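PDB 6WM6: extracellular solute-binding protein, family 5 from Chelativorans sp., which binds EDTA and related aminopolycarboxylates in the periplasm, probably delivering them to an ABC transporter for uptake. Local coordinates for residues A[81-87]-A[183-189]; A[61-65]-A[188-192]; A[90-94]-A[463-467]; A[114-118]-A[129-134]. All blocks are in the same frame, centred on the assembly; numbering follows the deposited sequence. Where two conformers were deposited one is given.

Contact 1 of 4, residues A[81-87]-A[183-189]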
# COMPACT_ATOMS: atom_id res chain seq x y z
N VAL A 81 -4.09 11.68 -13.55
CA VAL A 81 -2.65 11.88 -13.39
C VAL A 81 -1.93 10.87 -14.28
O VAL A 81 -2.18 9.67 -14.16
CB VAL A 81 -2.25 11.70 -11.92
CG1 VAL A 81 -0.72 11.71 -11.79
CG2 VAL A 81 -2.85 12.76 -11.06
N PRO A 82 -1.02 11.31 -15.16
CA PRO A 82 -0.27 10.34 -15.98
C PRO A 82 0.90 9.76 -15.19
O PRO A 82 1.46 10.42 -14.31
CB PRO A 82 0.21 11.18 -17.17
CG PRO A 82 0.15 12.58 -16.74
CD PRO A 82 -0.74 12.70 -15.54
N SER A 83 1.24 8.52 -15.52
CA SER A 83 2.25 7.74 -14.81
C SER A 83 3.25 7.19 -15.81
O SER A 83 2.87 6.69 -16.87
CB SER A 83 1.62 6.54 -14.06
OG SER A 83 0.59 6.96 -13.17
N ALA A 84 4.55 7.19 -15.46
CA ALA A 84 5.54 6.57 -16.34
C ALA A 84 5.34 5.06 -16.42
O ALA A 84 5.36 4.48 -17.52
CB ALA A 84 6.96 6.92 -15.89
N PHE A 85 5.19 4.39 -15.26
CA PHE A 85 4.90 2.98 -15.16
C PHE A 85 3.72 2.81 -14.22
O PHE A 85 3.44 3.67 -13.39
CB PHE A 85 6.08 2.18 -14.57
CG PHE A 85 7.31 2.13 -15.45
CD1 PHE A 85 8.15 3.21 -15.56
CD2 PHE A 85 7.60 0.98 -16.15
CE1 PHE A 85 9.29 3.17 -16.38
CE2 PHE A 85 8.74 0.93 -16.98
CZ PHE A 85 9.56 2.02 -17.10
N MET A 86 3.02 1.68 -14.35
CA MET A 86 1.86 1.38 -13.53
C MET A 86 1.92 -0.05 -13.03
O MET A 86 2.27 -0.97 -13.78
CB MET A 86 0.58 1.60 -14.32
CG MET A 86 -0.71 1.36 -13.55
SD MET A 86 -0.81 2.23 -11.97
CE MET A 86 -0.33 3.90 -12.47
N VAL A 87 1.59 -0.22 -11.75
CA VAL A 87 1.56 -1.55 -11.15
C VAL A 87 0.34 -2.31 -11.63
O VAL A 87 -0.79 -1.78 -11.59
CB VAL A 87 1.58 -1.45 -9.62
CG1 VAL A 87 1.74 -2.85 -9.02
CG2 VAL A 87 2.70 -0.53 -9.13
N TRP A 183 14.22 2.39 -10.28
CA TRP A 183 13.99 3.56 -11.12
C TRP A 183 12.65 3.51 -11.85
O TRP A 183 12.08 4.58 -12.14
CB TRP A 183 15.15 3.75 -12.09
CG TRP A 183 15.31 2.66 -13.11
CD1 TRP A 183 16.10 1.55 -13.02
CD2 TRP A 183 14.69 2.60 -14.40
NE1 TRP A 183 15.99 0.79 -14.16
CE2 TRP A 183 15.13 1.42 -15.03
CE3 TRP A 183 13.78 3.42 -15.07
CZ2 TRP A 183 14.70 1.05 -16.30
CZ3 TRP A 183 13.36 3.05 -16.34
CH2 TRP A 183 13.83 1.88 -16.93
N GLN A 184 12.10 2.32 -12.14
CA GLN A 184 10.79 2.26 -12.77
C GLN A 184 9.66 2.69 -11.84
O GLN A 184 8.53 2.88 -12.31
CB GLN A 184 10.54 0.85 -13.32
CG GLN A 184 11.49 0.49 -14.46
CD GLN A 184 11.21 -0.87 -15.08
OE1 GLN A 184 10.40 -1.64 -14.60
NE2 GLN A 184 11.87 -1.14 -16.20
N GLY A 185 9.93 2.85 -10.56
CA GLY A 185 8.98 3.42 -9.61
C GLY A 185 8.94 4.92 -9.59
O GLY A 185 8.06 5.49 -8.92
N LEU A 186 9.85 5.58 -10.30
CA LEU A 186 9.94 7.04 -10.31
C LEU A 186 9.01 7.65 -11.35
O LEU A 186 8.63 7.02 -12.33
CB LEU A 186 11.38 7.45 -10.61
CG LEU A 186 12.41 6.87 -9.64
CD1 LEU A 186 13.82 7.30 -10.03
CD2 LEU A 186 12.13 7.30 -8.20
N PHE A 187 8.60 8.90 -11.12
CA PHE A 187 7.70 9.58 -12.03
C PHE A 187 6.39 8.81 -12.23
O PHE A 187 5.82 8.79 -13.32
CB PHE A 187 8.39 9.88 -13.37
CG PHE A 187 9.70 10.57 -13.20
CD1 PHE A 187 9.76 11.91 -12.85
CD2 PHE A 187 10.86 9.89 -13.37
CE1 PHE A 187 10.97 12.55 -12.69
CE2 PHE A 187 12.09 10.52 -13.21
CZ PHE A 187 12.13 11.85 -12.85
N MET A 188 5.88 8.19 -11.16
CA MET A 188 4.63 7.46 -11.25
C MET A 188 3.43 8.40 -11.21
O MET A 188 2.31 7.97 -11.52
CB MET A 188 4.52 6.39 -10.17
CG MET A 188 3.37 5.41 -10.42
SD MET A 188 3.36 3.95 -9.37
CE MET A 188 4.76 3.07 -10.02
N PHE A 189 3.63 9.65 -10.80
CA PHE A 189 2.57 10.63 -10.72
C PHE A 189 3.13 11.95 -11.22
O PHE A 189 4.00 12.53 -10.56
CB PHE A 189 2.05 10.78 -9.30
CG PHE A 189 1.61 9.47 -8.69
CD1 PHE A 189 0.37 8.96 -8.95
CD2 PHE A 189 2.48 8.78 -7.86
CE1 PHE A 189 -0.01 7.73 -8.39
CE2 PHE A 189 2.09 7.56 -7.30
CZ PHE A 189 0.85 7.05 -7.58
O HOH W 1 6.60 5.09 -12.61
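S83 and A84 fasten the 81-87 segment to the backbone of F187 and M188. The hydroxyl OG of S83 donates to M188 O over a short 2.6 Å, coming in tilted from the carbonyl plane, and one residue on, A84 N bonds to F187 O at 3.0 Å with a fairly straight N-H...O angle of 160°. Beyond this pair a single water takes over. It accepts from F85 N at 3.1 Å and donates to Q184 O at 2.9 Å and to L186 O at 2.8 Å, so three backbone groups share it where the segments part. The F85 ring then lies under Q184, whose CB sits over the ring centre, 3.8 Å from its centroid. Because the glutamine chain runs extended past CG (chi2 -177°), it stays on that face, and its terminal amide stacks over the ring with planes 17° apart. W183 meets the far end of F85 obliquely, while M188 CG packs 3.4 Å from F85 O. At the other end V81 CG1 reaches the edge of the F189 ring and lies 3.8 Å from F189 CB. Strand 85-87 pairs antiparallel with strand 93-95, whose L93 touches V87, Q184 and M188. F187 turns instead toward H157, F134 of helix 131-141 and Y115 of strand 111-117, placing this loop against the four-stranded sheet.

Contact 2 of 4, residues A[61-65]-A[188-192]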
# COMPACT_ATOMS: atom_id res chain seq x y z
N TRP A 61 -5.66 16.67 -2.78
CA TRP A 61 -5.77 16.09 -4.10
C TRP A 61 -4.43 15.63 -4.64
O TRP A 61 -4.36 15.20 -5.80
CB TRP A 61 -6.38 17.11 -5.07
CG TRP A 61 -7.80 17.39 -4.75
CD1 TRP A 61 -8.27 18.35 -3.89
CD2 TRP A 61 -8.94 16.72 -5.29
NE1 TRP A 61 -9.64 18.30 -3.86
CE2 TRP A 61 -10.08 17.31 -4.70
CE3 TRP A 61 -9.12 15.68 -6.20
CZ2 TRP A 61 -11.37 16.89 -5.01
CZ3 TRP A 61 -10.39 15.27 -6.50
CH2 TRP A 61 -11.51 15.87 -5.91
N ASN A 62 -3.38 15.69 -3.83
CA ASN A 62 -2.01 15.41 -4.25
C ASN A 62 -1.54 14.14 -3.54
O ASN A 62 -1.07 14.18 -2.40
CB ASN A 62 -1.14 16.62 -3.92
CG ASN A 62 0.31 16.42 -4.27
OD1 ASN A 62 0.74 15.33 -4.70
ND2 ASN A 62 1.10 17.50 -4.10
N VAL A 63 -1.65 13.01 -4.24
CA VAL A 63 -1.37 11.72 -3.62
C VAL A 63 0.08 11.59 -3.19
O VAL A 63 0.41 10.75 -2.34
CB VAL A 63 -1.79 10.57 -4.56
CG1 VAL A 63 -0.81 10.39 -5.70
CG2 VAL A 63 -1.95 9.27 -3.76
N THR A 64 0.98 12.38 -3.79
CA THR A 64 2.40 12.32 -3.47
C THR A 64 2.74 13.08 -2.20
O THR A 64 3.87 12.97 -1.70
CB THR A 64 3.29 12.77 -4.62
OG1 THR A 64 3.27 14.20 -4.76
CG2 THR A 64 2.84 12.12 -5.94
N SER A 65 1.82 13.89 -1.68
CA SER A 65 2.09 14.66 -0.47
C SER A 65 1.89 13.80 0.77
O SER A 65 1.26 12.73 0.71
CB SER A 65 1.18 15.89 -0.40
OG SER A 65 -0.18 15.55 -0.13
N MET A 188 5.88 8.19 -11.16
CA MET A 188 4.63 7.46 -11.25
C MET A 188 3.43 8.40 -11.21
O MET A 188 2.31 7.97 -11.52
CB MET A 188 4.52 6.39 -10.17
CG MET A 188 3.37 5.41 -10.42
SD MET A 188 3.36 3.95 -9.37
CE MET A 188 4.76 3.07 -10.02
N PHE A 189 3.63 9.65 -10.80
CA PHE A 189 2.57 10.63 -10.72
C PHE A 189 3.13 11.95 -11.22
O PHE A 189 4.00 12.53 -10.56
CB PHE A 189 2.05 10.78 -9.30
CG PHE A 189 1.61 9.47 -8.69
CD1 PHE A 189 0.37 8.96 -8.95
CD2 PHE A 189 2.48 8.78 -7.86
CE1 PHE A 189 -0.01 7.73 -8.39
CE2 PHE A 189 2.09 7.56 -7.30
CZ PHE A 189 0.85 7.05 -7.58
N LEU A 190 2.68 12.41 -12.38
CA LEU A 190 3.14 13.66 -12.97
C LEU A 190 2.05 14.72 -12.90
O LEU A 190 0.87 14.42 -13.08
CB LEU A 190 3.56 13.45 -14.43
CG LEU A 190 4.79 12.57 -14.63
CD1 LEU A 190 4.98 12.24 -16.09
CD2 LEU A 190 6.02 13.28 -14.08
N TYR A 191 2.46 15.96 -12.65
CA TYR A 191 1.58 17.11 -12.48
C TYR A 191 1.93 18.18 -13.50
O TYR A 191 3.08 18.27 -13.96
CB TYR A 191 1.68 17.63 -11.03
CG TYR A 191 1.21 16.57 -10.07
CD1 TYR A 191 -0.14 16.44 -9.75
CD2 TYR A 191 2.08 15.63 -9.53
CE1 TYR A 191 -0.60 15.45 -8.92
CE2 TYR A 191 1.63 14.62 -8.68
CZ TYR A 191 0.28 14.54 -8.39
OH TYR A 191 -0.20 13.52 -7.56
N PRO A 192 0.97 19.03 -13.88
CA PRO A 192 1.23 20.00 -14.96
C PRO A 192 2.08 21.18 -14.51
O PRO A 192 1.59 22.14 -13.88
CB PRO A 192 -0.18 20.43 -15.39
CG PRO A 192 -1.00 20.25 -14.14
CD PRO A 192 -0.46 19.00 -13.50
O HOH W 2 -2.89 13.15 -6.94
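V63 lays its CG1 methyl over the face of the F189 ring, 3.8 Å from the centroid, opposite the face on which M188 CG rests. The methyl arrives there because chi1 of V63 is 75°, which places CG1 between the backbone N and the carbonyl carbon. T64 has nearly the same first torsion, 76°, and divides its branches by chemistry. Its CG2 fits between the two aromatic residues, 3.7 Å from F189 CB and at the edge of the Y191 ring, while OG1 turns back to donate to N62 OD1 at 2.8 Å and is also hydrogen-bonded to Y206 OH. N62 points OD1 at T64 as well as at the phenol end of Y191. No direct hydrogen bond crosses between the segments. A water in the plane of the Y191 ring, at its edge, does so instead: it donates to W61 O at 2.8 Å, accepts from V63 N at 3.0 Å and lies 2.8 Å from Y191 OH. N62 O is gripped twice, by S65 N at 3.0 Å and by S65 OG at 2.8 Å, the latter in the carbonyl plane. The backbone bond closes a type I beta turn from N62 to S65 and the S65 hydroxyl reinforces it; its two central side chains, V63 and T64, project against the aromatic residues preceding helix 193-196.

Contact 3 of 4, residues A[90-94]-A[463-467]. With EDO (1,2-ethanediol), chain I.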
# COMPACT_ATOMS: atom_id res chain seq x y z
N ASP A 90 -0.65 -8.63 -11.53
CA ASP A 90 0.37 -9.63 -11.21
C ASP A 90 1.57 -9.04 -10.48
O ASP A 90 2.56 -9.75 -10.29
CB ASP A 90 0.79 -10.37 -12.49
CG ASP A 90 1.38 -9.45 -13.54
OD1 ASP A 90 1.55 -8.25 -13.31
OD2 ASP A 90 1.71 -9.98 -14.65
N PHE A 91 1.48 -7.79 -10.04
CA PHE A 91 2.49 -7.09 -9.23
C PHE A 91 3.73 -6.72 -10.04
O PHE A 91 4.78 -6.42 -9.47
CB PHE A 91 2.85 -7.84 -7.94
CG PHE A 91 3.15 -6.95 -6.75
CD1 PHE A 91 2.45 -5.78 -6.50
CD2 PHE A 91 4.12 -7.32 -5.86
CE1 PHE A 91 2.73 -5.00 -5.36
CE2 PHE A 91 4.40 -6.54 -4.74
CZ PHE A 91 3.71 -5.40 -4.50
N THR A 92 3.63 -6.69 -11.36
CA THR A 92 4.68 -6.19 -12.23
C THR A 92 4.43 -4.73 -12.56
O THR A 92 3.32 -4.21 -12.41
CB THR A 92 4.80 -7.00 -13.52
OG1 THR A 92 3.63 -6.86 -14.32
CG2 THR A 92 5.03 -8.49 -13.22
N LEU A 93 5.48 -4.06 -13.01
CA LEU A 93 5.39 -2.69 -13.51
C LEU A 93 5.32 -2.72 -15.03
O LEU A 93 6.14 -3.37 -15.68
CB LEU A 93 6.62 -1.89 -13.08
CG LEU A 93 6.64 -1.46 -11.63
CD1 LEU A 93 8.01 -0.92 -11.23
CD2 LEU A 93 5.58 -0.40 -11.36
N LYS A 94 4.34 -2.03 -15.58
CA LYS A 94 4.15 -1.93 -17.03
C LYS A 94 4.37 -0.49 -17.45
O LYS A 94 3.70 0.43 -16.94
CB LYS A 94 2.75 -2.39 -17.44
CG LYS A 94 2.51 -2.34 -18.94
CD LYS A 94 1.04 -2.61 -19.27
CE LYS A 94 0.78 -2.53 -20.77
NZ LYS A 94 -0.50 -3.22 -21.12
N GLN A 463 2.93 -3.57 1.19
CA GLN A 463 4.15 -3.93 0.48
C GLN A 463 4.22 -3.24 -0.88
O GLN A 463 3.19 -2.99 -1.53
CB GLN A 463 4.23 -5.45 0.29
CG GLN A 463 5.41 -5.95 -0.54
CD GLN A 463 6.76 -5.69 0.11
OE1 GLN A 463 7.05 -4.58 0.57
NE2 GLN A 463 7.59 -6.73 0.16
N GLN A 464 5.45 -2.96 -1.32
CA GLN A 464 5.76 -2.35 -2.60
C GLN A 464 6.36 -3.38 -3.55
O GLN A 464 6.80 -4.47 -3.18
CB GLN A 464 6.75 -1.19 -2.38
CG GLN A 464 6.15 -0.08 -1.56
CD GLN A 464 7.19 0.96 -1.17
OE1 GLN A 464 8.27 1.04 -1.78
NE2 GLN A 464 6.86 1.79 -0.17
N VAL A 465 6.45 -2.97 -4.83
CA VAL A 465 7.03 -3.83 -5.84
C VAL A 465 8.50 -4.10 -5.57
O VAL A 465 9.00 -5.18 -5.91
CB VAL A 465 6.83 -3.20 -7.24
CG1 VAL A 465 7.65 -3.93 -8.29
CG2 VAL A 465 5.35 -3.23 -7.60
N PHE A 466 9.22 -3.14 -4.96
CA PHE A 466 10.63 -3.31 -4.62
C PHE A 466 10.77 -3.48 -3.12
O PHE A 466 10.76 -2.48 -2.37
CB PHE A 466 11.45 -2.11 -5.10
CG PHE A 466 11.36 -1.88 -6.58
CD1 PHE A 466 12.03 -2.70 -7.45
CD2 PHE A 466 10.60 -0.85 -7.08
CE1 PHE A 466 11.94 -2.49 -8.83
CE2 PHE A 466 10.51 -0.63 -8.45
CZ PHE A 466 11.18 -1.46 -9.30
N PRO A 467 10.91 -4.70 -2.62
CA PRO A 467 11.06 -4.90 -1.17
C PRO A 467 12.14 -4.06 -0.54
O PRO A 467 11.97 -3.59 0.60
CB PRO A 467 11.36 -6.40 -1.06
CG PRO A 467 10.57 -6.99 -2.19
CD PRO A 467 10.72 -5.99 -3.33
C1 EDO I . 4.58 0.70 -5.71
O1 EDO I . 5.60 -0.28 -5.47
C2 EDO I . 3.25 0.22 -5.14
O2 EDO I . 3.31 0.12 -3.71
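F91 and L93 meet V465 and F466 through apolar and aromatic contacts. The F91 ring slides alongside V465, whose CG2 lies over one face, 4.0 Å from the ring centroid and offset toward the rim. The far end of the ring abuts backbone: CZ is 3.5 Å from Q464 C, and Q463 O lies at the ring edge, near its plane. L93 sends CD1 to F466 CZ at 3.8 Å, the two side chains crossing at about a right angle, and the same methyl stands 4.2 Å from V465 CG1. V465 thus serves both partners, one methyl for each.

The polar bonds run within the segments or to a bound molecule. D90 OD1 accepts from T92 OG1 at 2.7 Å and from T92 N at 3.3 Å, both from the same face of the carboxylate, and the bond from T92 N makes an Asx turn. V465 N donates almost straight, at 175°, to O1 of a 1,2-ethanediol 2.9 Å away, probably from the crystallisation liquor and also bonded to Q549.

With no hydrogen bond directly joining the segments, which lie 369 residues apart in the chain, the contact depends on non-directional packing, consistent with surfaces that could shift against each other should the lobes of this binding protein move.

Contact 4 of 4, residues A[114-118]-A[129-134]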
# COMPACT_ATOMS: atom_id res chain seq x y z
N VAL A 114 16.77 7.19 -19.93
CA VAL A 114 16.22 8.08 -20.95
C VAL A 114 14.76 7.74 -21.16
O VAL A 114 14.41 6.57 -21.40
CB VAL A 114 17.00 7.99 -22.28
CG1 VAL A 114 16.32 8.84 -23.35
CG2 VAL A 114 18.42 8.44 -22.07
N TYR A 115 13.91 8.75 -21.06
CA TYR A 115 12.48 8.65 -21.34
C TYR A 115 12.21 9.36 -22.66
O TYR A 115 12.64 10.50 -22.85
CB TYR A 115 11.63 9.31 -20.25
CG TYR A 115 11.82 8.77 -18.84
CD1 TYR A 115 12.80 9.30 -18.02
CD2 TYR A 115 11.03 7.74 -18.34
CE1 TYR A 115 12.98 8.83 -16.73
CE2 TYR A 115 11.22 7.25 -17.06
CZ TYR A 115 12.19 7.80 -16.26
OH TYR A 115 12.41 7.32 -14.98
N ARG A 116 11.50 8.72 -23.56
CA ARG A 116 11.02 9.35 -24.79
C ARG A 116 9.51 9.42 -24.68
O ARG A 116 8.83 8.38 -24.68
CB ARG A 116 11.50 8.59 -26.02
CG ARG A 116 13.02 8.72 -26.18
CD ARG A 116 13.62 7.95 -27.36
NE ARG A 116 15.08 7.97 -27.30
CZ ARG A 116 15.84 8.94 -27.79
NH1 ARG A 116 15.30 9.98 -28.41
NH2 ARG A 116 17.16 8.87 -27.67
N ILE A 117 8.99 10.64 -24.52
CA ILE A 117 7.57 10.90 -24.36
C ILE A 117 6.92 10.92 -25.73
O ILE A 117 7.46 11.49 -26.69
CB ILE A 117 7.39 12.25 -23.65
CG1 ILE A 117 8.10 12.26 -22.31
CG2 ILE A 117 5.90 12.58 -23.50
CD1 ILE A 117 8.18 13.67 -21.71
N ARG A 118 5.73 10.30 -25.85
CA ARG A 118 5.02 10.36 -27.12
C ARG A 118 4.73 11.80 -27.52
O ARG A 118 4.33 12.62 -26.69
CB ARG A 118 3.70 9.59 -27.04
CG ARG A 118 3.90 8.08 -27.05
CD ARG A 118 2.58 7.34 -27.17
NE ARG A 118 1.83 7.69 -28.39
CZ ARG A 118 0.59 8.19 -28.40
NH1 ARG A 118 -0.08 8.41 -27.27
NH2 ARG A 118 0.02 8.47 -29.57
N ILE A 129 2.77 17.29 -22.83
CA ILE A 129 3.49 16.76 -21.67
C ILE A 129 4.96 16.67 -22.07
O ILE A 129 5.29 16.10 -23.13
CB ILE A 129 2.92 15.40 -21.23
CG1 ILE A 129 1.45 15.58 -20.84
CG2 ILE A 129 3.74 14.86 -20.06
CD1 ILE A 129 0.73 14.27 -20.50
N THR A 130 5.85 17.22 -21.24
CA THR A 130 7.24 17.35 -21.63
C THR A 130 8.15 17.11 -20.42
O THR A 130 7.70 16.88 -19.29
CB THR A 130 7.60 18.74 -22.18
OG1 THR A 130 7.48 19.72 -21.12
CG2 THR A 130 6.70 19.13 -23.36
N GLY A 131 9.46 17.24 -20.66
CA GLY A 131 10.42 17.22 -19.58
C GLY A 131 10.18 18.27 -18.51
O GLY A 131 10.62 18.07 -17.37
N ASP A 132 9.48 19.36 -18.82
CA ASP A 132 9.14 20.33 -17.78
C ASP A 132 8.39 19.64 -16.65
O ASP A 132 8.56 19.95 -15.46
CB ASP A 132 8.24 21.44 -18.32
CG ASP A 132 8.95 22.43 -19.20
OD1 ASP A 132 10.20 22.43 -19.28
OD2 ASP A 132 8.22 23.25 -19.82
N ASP A 133 7.52 18.69 -17.00
CA ASP A 133 6.73 18.00 -16.00
C ASP A 133 7.57 17.00 -15.21
O ASP A 133 7.39 16.88 -13.99
CB ASP A 133 5.54 17.32 -16.70
CG ASP A 133 4.69 18.33 -17.47
OD1 ASP A 133 4.32 19.36 -16.86
OD2 ASP A 133 4.44 18.11 -18.68
N PHE A 134 8.49 16.30 -15.87
CA PHE A 134 9.42 15.43 -15.14
C PHE A 134 10.27 16.27 -14.19
O PHE A 134 10.46 15.89 -13.03
CB PHE A 134 10.32 14.65 -16.12
CG PHE A 134 9.66 13.44 -16.74
CD1 PHE A 134 8.65 13.58 -17.67
CD2 PHE A 134 10.09 12.17 -16.41
CE1 PHE A 134 8.06 12.46 -18.24
CE2 PHE A 134 9.50 11.04 -16.97
CZ PHE A 134 8.49 11.20 -17.89
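D133 OD2 is gripped by two donors: the backbone N of T130, the residue on which I117 packs, at 3.1 Å, and the indole NE1 of W123. The T130 bond, at 165°, reaches the carboxylate on its anti side. T130 OG1 in turn accepts from D132 N at 3.1 Å, and T130 and D133 form a capping box at the N-terminus of helix 131-141.

Against this end lies I117. With its CG1 trans to the carbonyl carbon (chi1 -57°), the isoleucine carries CD1 forward to 3.7 Å from T130 C and also 3.7 Å from F134 CE1, while the other branch, CG2, settles 3.6 Å from I129 O. F134 comes back the opposite way along I117 and places CE2 above the centre of the Y115 ring, 3.7 Å from Y115 CG. The two rings meet obliquely, their planes 47° apart.

Y115 and I117 thus turn the same face of strand 111-117 toward the first turn of helix 131-141. This strand runs between strands 100-108 and 171-176 of an antiparallel sheet, and F134 extends the apolar layer to L190 and F187, in the loop leading to helix 193-196.

Contacts 1, 2 and 4 are largely buried and lie on the same side of the chain's centre, whereas contact 3 is a surface contact. The loop 183-192 unites the buried three: contacts 1 and 2 share M188 and F189, and F187 and L190 touch residues of contact 4. Contact 1 alone has direct hydrogen bonds between its segments. Contact 2 bridges through a water. In contact 4 the polar bonds lie in the helix cap and to residues outside, and apolar and aromatic side chains meet the sheet. Contact 3 likewise joins its segments by packing, and is tied to contact 1 through paired strands 85-87 and 93-95; about 10 Å separates it from contact 4 at the nearest atoms.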